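Local coordinates for RagA protein (Porphyromonas gingivalis, PDB 6SLN) that probably imports peptides across the outer membrane as a TonB-dependent receptor, a beta-barrel closed by an internal plug domain, at residues 389-394 with 979-984. Sequence-based numbering, arbitrary orientation.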
ATOM      1  N   SER A 389      18.292  26.172  -5.291  1.00 38.77           N
ATOM      2  CA  SER A 389      17.352  25.844  -4.230  1.00 42.33           C
ATOM      3  C   SER A 389      17.633  26.649  -2.961  1.00 36.62           C
ATOM      4  O   SER A 389      18.786  26.915  -2.622  1.00 42.06           O
ATOM      5  CB  SER A 389      17.403  24.347  -3.939  1.00 50.79           C
ATOM      6  OG  SER A 389      16.714  24.039  -2.736  1.00 68.82           O
ATOM      7  N   GLY A 390      16.569  27.056  -2.275  1.00 35.54           N
ATOM      8  CA  GLY A 390      16.649  27.556  -0.922  1.00 33.00           C
ATOM      9  C   GLY A 390      17.346  28.885  -0.785  1.00 41.35           C
ATOM     10  O   GLY A 390      17.698  29.552  -1.755  1.00 53.54           O
ATOM     11  N   THR A 391      17.536  29.276   0.477  1.00 43.10           N
ATOM     12  CA  THR A 391      18.284  30.500   0.741  1.00 39.00           C
ATOM     13  C   THR A 391      19.681  30.406   0.156  1.00 36.96           C
ATOM     14  O   THR A 391      20.266  31.425  -0.219  1.00 45.88           O
ATOM     15  CB  THR A 391      18.365  30.773   2.231  1.00 39.84           C
ATOM     16  OG1 THR A 391      18.733  29.561   2.899  1.00 55.73           O
ATOM     17  CG2 THR A 391      17.040  31.267   2.756  1.00 35.13           C
ATOM     18  N   PHE A 392      20.216  29.194   0.054  1.00 34.82           N
ATOM     19  CA  PHE A 392      21.470  28.993  -0.655  1.00 35.12           C
ATOM     20  C   PHE A 392      21.382  29.505  -2.087  1.00 35.31           C
ATOM     21  O   PHE A 392      22.271  30.222  -2.557  1.00 35.97           O
ATOM     22  CB  PHE A 392      21.843  27.515  -0.646  1.00 34.58           C
ATOM     23  CG  PHE A 392      22.966  27.185  -1.561  1.00 37.70           C
ATOM     24  CD1 PHE A 392      24.243  27.638  -1.295  1.00 41.22           C
ATOM     25  CD2 PHE A 392      22.745  26.452  -2.708  1.00 34.91           C
ATOM     26  CE1 PHE A 392      25.295  27.337  -2.139  1.00 42.44           C
ATOM     27  CE2 PHE A 392      23.787  26.143  -3.562  1.00 39.93           C
ATOM     28  CZ  PHE A 392      25.073  26.590  -3.275  1.00 43.82           C
ATOM     29  N   GLY A 393      20.326  29.117  -2.809  1.00 35.06           N
ATOM     30  CA  GLY A 393      20.186  29.550  -4.188  1.00 39.66           C
ATOM     31  C   GLY A 393      19.871  31.028  -4.301  1.00 46.10           C
ATOM     32  O   GLY A 393      20.331  31.698  -5.232  1.00 38.92           O
ATOM     33  N   VAL A 394      19.102  31.560  -3.350  1.00 46.92           N
ATOM     34  CA  VAL A 394      18.833  32.994  -3.318  1.00 46.11           C
ATOM     35  C   VAL A 394      20.130  33.787  -3.387  1.00 50.64           C
ATOM     36  O   VAL A 394      20.218  34.799  -4.093  1.00 54.89           O
ATOM     37  CB  VAL A 394      18.019  33.352  -2.063  1.00 44.94           C
ATOM     38  CG1 VAL A 394      17.952  34.858  -1.891  1.00 36.99           C
ATOM     39  CG2 VAL A 394      16.619  32.741  -2.158  1.00 47.39           C
ATOM     40  N   GLY A 979      24.971  26.045  10.225  1.00 54.05           N
ATOM     41  CA  GLY A 979      23.869  26.605   9.463  1.00 41.93           C
ATOM     42  C   GLY A 979      24.180  26.414   7.997  1.00 35.73           C
ATOM     43  O   GLY A 979      25.276  26.737   7.540  1.00 42.65           O
ATOM     44  N   LYS A 980      23.239  25.825   7.263  1.00 48.23           N
ATOM     45  CA  LYS A 980      23.463  25.585   5.844  1.00 53.38           C
ATOM     46  C   LYS A 980      22.122  25.492   5.134  1.00 50.04           C
ATOM     47  O   LYS A 980      21.226  24.787   5.604  1.00 49.09           O
ATOM     48  CB  LYS A 980      24.280  24.307   5.629  1.00 52.96           C
ATOM     49  CG  LYS A 980      23.735  23.104   6.374  1.00 45.09           C
ATOM     50  CD  LYS A 980      24.302  21.799   5.847  1.00 34.83           C
ATOM     51  CE  LYS A 980      23.604  20.596   6.523  1.00 36.61           C
ATOM     52  NZ  LYS A 980      24.449  19.346   6.576  1.00 35.93           N
ATOM     53  N   ASN A 981      22.011  26.187   3.996  1.00 40.36           N
ATOM     54  CA  ASN A 981      20.771  26.352   3.246  1.00 37.85           C
ATOM     55  C   ASN A 981      19.556  26.388   4.170  1.00 41.99           C
ATOM     56  O   ASN A 981      18.668  25.527   4.087  1.00 39.29           O
ATOM     57  CB  ASN A 981      20.614  25.253   2.187  1.00 40.69           C
ATOM     58  CG  ASN A 981      19.440  25.531   1.236  1.00 45.55           C
ATOM     59  OD1 ASN A 981      19.156  26.686   0.896  1.00 38.53           O
ATOM     60  ND2 ASN A 981      18.746  24.480   0.832  1.00 48.54           N
ATOM     61  N   GLN A 982      19.509  27.379   5.053  1.00 41.71           N
ATOM     62  CA  GLN A 982      18.456  27.429   6.050  1.00 42.55           C
ATOM     63  C   GLN A 982      17.097  27.691   5.414  1.00 46.96           C
ATOM     64  O   GLN A 982      16.970  28.479   4.472  1.00 44.45           O
ATOM     65  CB  GLN A 982      18.757  28.506   7.084  1.00 42.05           C
ATOM     66  CG  GLN A 982      20.150  28.439   7.668  1.00 39.18           C
ATOM     67  CD  GLN A 982      20.484  29.702   8.445  1.00 45.61           C
ATOM     68  OE1 GLN A 982      20.302  30.819   7.946  1.00 50.48           O
ATOM     69  NE2 GLN A 982      20.964  29.536   9.674  1.00 39.09           N
ATOM     70  N   TYR A 983      16.086  26.987   5.912  1.00 50.70           N
ATOM     71  CA  TYR A 983      14.709  27.442   5.800  1.00 47.53           C
ATOM     72  C   TYR A 983      14.511  28.374   6.991  1.00 49.62           C
ATOM     73  O   TYR A 983      14.269  27.904   8.107  1.00 61.14           O
ATOM     74  CB  TYR A 983      13.723  26.260   5.807  1.00 40.03           C
ATOM     75  CG  TYR A 983      12.319  26.611   5.348  1.00 38.20           C
ATOM     76  CD1 TYR A 983      11.699  27.793   5.769  1.00 32.73           C
ATOM     77  CD2 TYR A 983      11.617  25.772   4.496  1.00 31.61           C
ATOM     78  CE1 TYR A 983      10.421  28.129   5.355  1.00 35.80           C
ATOM     79  CE2 TYR A 983      10.326  26.109   4.060  1.00 45.72           C
ATOM     80  CZ  TYR A 983       9.732  27.294   4.496  1.00 43.13           C
ATOM     81  OH  TYR A 983       8.456  27.651   4.087  1.00 39.52           O
ATOM     82  N   PRO A 984      14.649  29.684   6.815  1.00 47.82           N
ATOM     83  CA  PRO A 984      14.695  30.577   7.982  1.00 45.51           C
ATOM     84  C   PRO A 984      13.369  30.585   8.726  1.00 44.88           C
ATOM     85  O   PRO A 984      12.310  30.326   8.151  1.00 49.26           O
ATOM     86  CB  PRO A 984      14.993  31.951   7.368  1.00 49.80           C
ATOM     87  CG  PRO A 984      15.398  31.677   5.917  1.00 42.26           C
ATOM     88  CD  PRO A 984      14.731  30.413   5.536  1.00 40.53           C
TER
HETATM   89  O   HOH W   1      21.209  29.572   4.503  1.00 34.09           O
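With CG anti to its backbone N (chi1 -171°), Asn981 sends its amide toward the first turn of helix 390-396, while a chi1 of 47° sets Thr391 OG1 in the crowded position between backbone N and carbonyl carbon, facing the loop. Asn981 OD1 accepts from Phe392 N at 2.9 Å, nearly straight at 164° and on an in-plane lone pair. The side-chain oxygen thus sits beside first-turn N-H groups, whose partial positive charge would probably favour it; Thr391 N, though close, is badly angled for a bond. Asn981 CG also lies against CB of Phe392; the ring of that residue leads away and packs edge-to-face with Tyr385 and Phe878. Here the loop leading into strand 986-996, the last of the TonB-dependent receptor barrel, meets a short helix in the long connection between barrel strands 363-377 and 435-450. Thr391 OG1 donates to Gln982 O at 2.6 Å, again within the carbonyl plane, and accepts a hydrogen bond from a water that in turn accepts from Gln982 N. The hydroxyl is thus tied to Gln982 O directly and to Gln982 N through the water. Thr391 CG2 meets Pro984 CG tip to tip at 3.6 Å. Next to Asn981, Lys980 directs NZ to the bound peptide, hydrogen-bonding its backbone and a polar side chain.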